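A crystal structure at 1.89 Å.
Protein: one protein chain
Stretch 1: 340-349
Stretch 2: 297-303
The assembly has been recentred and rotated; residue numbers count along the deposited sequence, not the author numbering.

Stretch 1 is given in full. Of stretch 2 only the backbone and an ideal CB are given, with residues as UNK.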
# COMPACT_ATOMS: atom_id res chain seq x y z
N ASP A 340 7.97 -0.99 2.47
CA ASP A 340 6.75 -1.15 1.68
C ASP A 340 5.76 -2.06 2.39
O ASP A 340 4.55 -1.78 2.41
CB ASP A 340 7.09 -1.71 0.30
CG ASP A 340 7.77 -0.70 -0.60
OD1 ASP A 340 7.87 0.48 -0.21
OD2 ASP A 340 8.22 -1.09 -1.70
N GLU A 341 6.25 -3.15 2.99
CA GLU A 341 5.38 -4.07 3.71
C GLU A 341 4.73 -3.40 4.91
O GLU A 341 3.56 -3.65 5.22
CB GLU A 341 6.17 -5.30 4.15
CG GLU A 341 5.30 -6.50 4.52
CD GLU A 341 4.60 -7.09 3.32
OE1 GLU A 341 5.12 -6.95 2.19
OE2 GLU A 341 3.52 -7.69 3.49
N LEU A 342 5.48 -2.54 5.60
CA LEU A 342 4.93 -1.85 6.76
C LEU A 342 3.83 -0.87 6.36
O LEU A 342 2.83 -0.73 7.07
CB LEU A 342 6.04 -1.14 7.53
CG LEU A 342 7.06 -2.09 8.17
CD1 LEU A 342 8.20 -1.32 8.82
CD2 LEU A 342 6.38 -3.01 9.18
N ARG A 343 4.00 -0.18 5.23
CA ARG A 343 2.95 0.70 4.75
C ARG A 343 1.72 -0.09 4.32
O ARG A 343 0.58 0.34 4.55
CB ARG A 343 3.47 1.56 3.60
CG ARG A 343 4.34 2.72 4.05
CD ARG A 343 4.76 3.60 2.89
NE ARG A 343 5.83 2.99 2.09
CZ ARG A 343 7.13 3.11 2.36
NH1 ARG A 343 7.53 3.82 3.40
NH2 ARG A 343 8.02 2.52 1.58
N ALA A 344 1.92 -1.26 3.69
CA ALA A 344 0.79 -2.13 3.40
C ALA A 344 0.10 -2.56 4.68
O ALA A 344 -1.13 -2.64 4.75
CB ALA A 344 1.25 -3.35 2.59
N PHE A 345 0.90 -2.84 5.72
CA PHE A 345 0.36 -3.20 7.03
C PHE A 345 -0.53 -2.09 7.58
O PHE A 345 -1.62 -2.37 8.11
CB PHE A 345 1.53 -3.49 7.98
CG PHE A 345 1.12 -3.94 9.35
CD1 PHE A 345 0.69 -5.24 9.58
CD2 PHE A 345 1.22 -3.08 10.43
CE1 PHE A 345 0.34 -5.66 10.85
CE2 PHE A 345 0.86 -3.49 11.70
CZ PHE A 345 0.43 -4.78 11.91
N LEU A 346 -0.10 -0.84 7.45
CA LEU A 346 -0.92 0.28 7.92
C LEU A 346 -2.24 0.35 7.16
O LEU A 346 -3.28 0.69 7.74
CB LEU A 346 -0.15 1.59 7.77
CG LEU A 346 1.14 1.73 8.58
CD1 LEU A 346 1.80 3.08 8.32
CD2 LEU A 346 0.88 1.53 10.07
N LEU A 347 -2.23 0.01 5.87
CA LEU A 347 -3.44 0.06 5.07
C LEU A 347 -4.36 -1.13 5.31
O LEU A 347 -5.56 -1.04 5.00
CB LEU A 347 -3.07 0.12 3.58
CG LEU A 347 -2.33 1.37 3.11
CD1 LEU A 347 -1.80 1.17 1.70
CD2 LEU A 347 -3.24 2.59 3.19
N SER A 348 -3.85 -2.22 5.87
CA SER A 348 -4.59 -3.47 5.97
C SER A 348 -5.36 -3.62 7.28
O SER A 348 -6.07 -4.62 7.45
CB SER A 348 -3.64 -4.66 5.81
OG SER A 348 -2.96 -4.60 4.57
N HIS A 349 -5.24 -2.67 8.21
CA HIS A 349 -5.90 -2.78 9.50
C HIS A 349 -6.50 -1.44 9.89
O HIS A 349 -5.89 -0.40 9.68
CB HIS A 349 -4.92 -3.27 10.58
CG HIS A 349 -4.20 -4.53 10.21
ND1 HIS A 349 -4.69 -5.78 10.51
CD2 HIS A 349 -3.04 -4.73 9.55
CE1 HIS A 349 -3.85 -6.70 10.07
NE2 HIS A 349 -2.84 -6.09 9.48
N UNK A 297 3.82 -14.45 13.00
CA UNK A 297 4.37 -13.66 11.91
C UNK A 297 3.24 -13.32 10.95
O UNK A 297 2.47 -14.20 10.56
CB UNK A 297 5.50 -14.41 11.19
N UNK A 298 3.13 -12.05 10.59
CA UNK A 298 2.07 -11.59 9.70
C UNK A 298 2.65 -11.01 8.42
O UNK A 298 3.66 -10.30 8.46
CB UNK A 298 1.20 -10.55 10.40
N UNK A 299 2.03 -11.34 7.29
CA UNK A 299 2.48 -10.90 5.97
C UNK A 299 1.30 -10.24 5.28
O UNK A 299 0.54 -10.91 4.56
CB UNK A 299 3.03 -12.06 5.14
N UNK A 300 1.12 -8.93 5.45
CA UNK A 300 -0.12 -8.29 4.97
C UNK A 300 -0.33 -8.37 3.46
O UNK A 300 -1.46 -8.63 3.02
CB UNK A 300 -0.13 -6.82 5.39
N UNK A 301 0.70 -8.14 2.65
CA UNK A 301 0.49 -8.13 1.21
C UNK A 301 0.23 -9.54 0.68
O UNK A 301 -0.65 -9.74 -0.16
CB UNK A 301 1.70 -7.51 0.50
N UNK A 302 0.98 -10.53 1.17
CA UNK A 302 0.73 -11.91 0.78
C UNK A 302 -0.67 -12.35 1.17
O UNK A 302 -1.36 -13.01 0.38
CB UNK A 302 1.77 -12.84 1.41
N UNK A 303 -1.11 -11.99 2.38
CA UNK A 303 -2.46 -12.35 2.82
C UNK A 303 -3.52 -11.76 1.90
O UNK A 303 -4.54 -12.40 1.62
CB UNK A 303 -2.70 -11.88 4.26

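Position 297 has extended backbone angles (-114/131), and stretch 1 offers nothing within 5.5 Å of its ideal CB. The contact therefore sets no preference beyond what a strand favours, such as a beta-branched residue. The deposited residue is Ile-297, which makes no contact with stretch 1.

Position 298 is also extended (-119/138), but its CA-to-CB bond points toward stretch 1. The ideal CB lies 5.0 Å from Phe-345 CE1, which leaves room for a short side chain. Valine, threonine or alanine would suit the neighbouring ring, and a polar branch could also look toward the imidazole of His-349. The residue is Thr-298. Its CG2 packs 4.0 Å from Phe-345 CE1. Its OG1 is 2.4 Å from the oxygen of water 1, which in turn lies 2.9 Å from His-349 NE2, so a water links the two side chains.

At position 299 CA-to-CB points away, so stretch 1 says little about the side chain. The position comes right before a helix, where serine, threonine, aspartate or asparagine are common. The residue is Cys-299, at the N-cap position. Its O accepts the helical bond from the N of residue 303, at 2.9 Å.

Position 300 points toward the helix of stretch 1. Its ideal CB is 3.7 Å from Ser-348 OG and 4.0 Å from Phe-345 CA, so a compact side chain is indicated. Alanine, valine or proline would be reasonable. The phi of -62° allows proline, and the first turn of a helix tolerates its missing N-H. The residue is Pro-300, a knob among Glu-341, Ala-344, Phe-345 and Ser-348. Its CG sits 3.8 Å from Phe-345 CB, at the edge of that ring. Ser-348 OG is 3.8 Å from Pro-300 CB but bonds to Ala-344 O, 2.7 Å away. Pro-300 N has no hydrogen to give Glu-341.

At position 301 the backbone N lies 3.0 Å from Glu-341 OE2. This hydrogen bond is nearly straight (171°) and would serve almost any residue. CA-to-CB points sideways, with Ala-344 CB 4.7 Å from the ideal CB, so leucine, methionine or an aromatic would fit. The residue is Phe-301. Its chi1 is t, and its end leads away; Ala-344 CB meets the ring edge 4.0 Å from Phe-301 CD2.

Position 302 points sideways, with nothing near its CB, so many residues would do. It is Ser-302. Its N donates to water 2, which donates to Glu-341 OE2.

Position 303 points toward stretch 1 but stays beyond contact, leaving the choice open. It is Asn-303.

Stretch 2, residues 297-303: ITCPFSN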
# COMPACT_ATOMS: atom_id res chain seq x y z
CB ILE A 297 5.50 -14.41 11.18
CG1 ILE A 297 6.45 -15.07 12.18
CG2 ILE A 297 6.25 -13.46 10.25
CD1 ILE A 297 7.24 -14.10 13.03
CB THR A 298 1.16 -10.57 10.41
OG1 THR A 298 0.03 -10.27 9.58
CG2 THR A 298 1.92 -9.28 10.74
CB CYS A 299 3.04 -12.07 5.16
SG CYS A 299 4.32 -13.04 6.01
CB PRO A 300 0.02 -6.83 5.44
CG PRO A 300 1.45 -6.66 5.82
CD PRO A 300 1.95 -8.01 6.24
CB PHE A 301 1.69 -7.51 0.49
CG PHE A 301 1.34 -6.82 -0.80
CD1 PHE A 301 1.26 -7.53 -1.98
CD2 PHE A 301 1.07 -5.46 -0.82
CE1 PHE A 301 0.93 -6.90 -3.17
CE2 PHE A 301 0.73 -4.82 -2.00
CZ PHE A 301 0.66 -5.54 -3.18
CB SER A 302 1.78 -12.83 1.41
OG SER A 302 1.43 -14.19 1.25
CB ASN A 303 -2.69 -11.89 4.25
CG ASN A 303 -1.86 -12.65 5.27
OD1 ASN A 303 -1.26 -13.68 4.96
ND2 ASN A 303 -1.83 -12.14 6.49
O HOH W 1 -1.19 -8.36 8.69
O HOH W 2 3.41 -10.12 2.59
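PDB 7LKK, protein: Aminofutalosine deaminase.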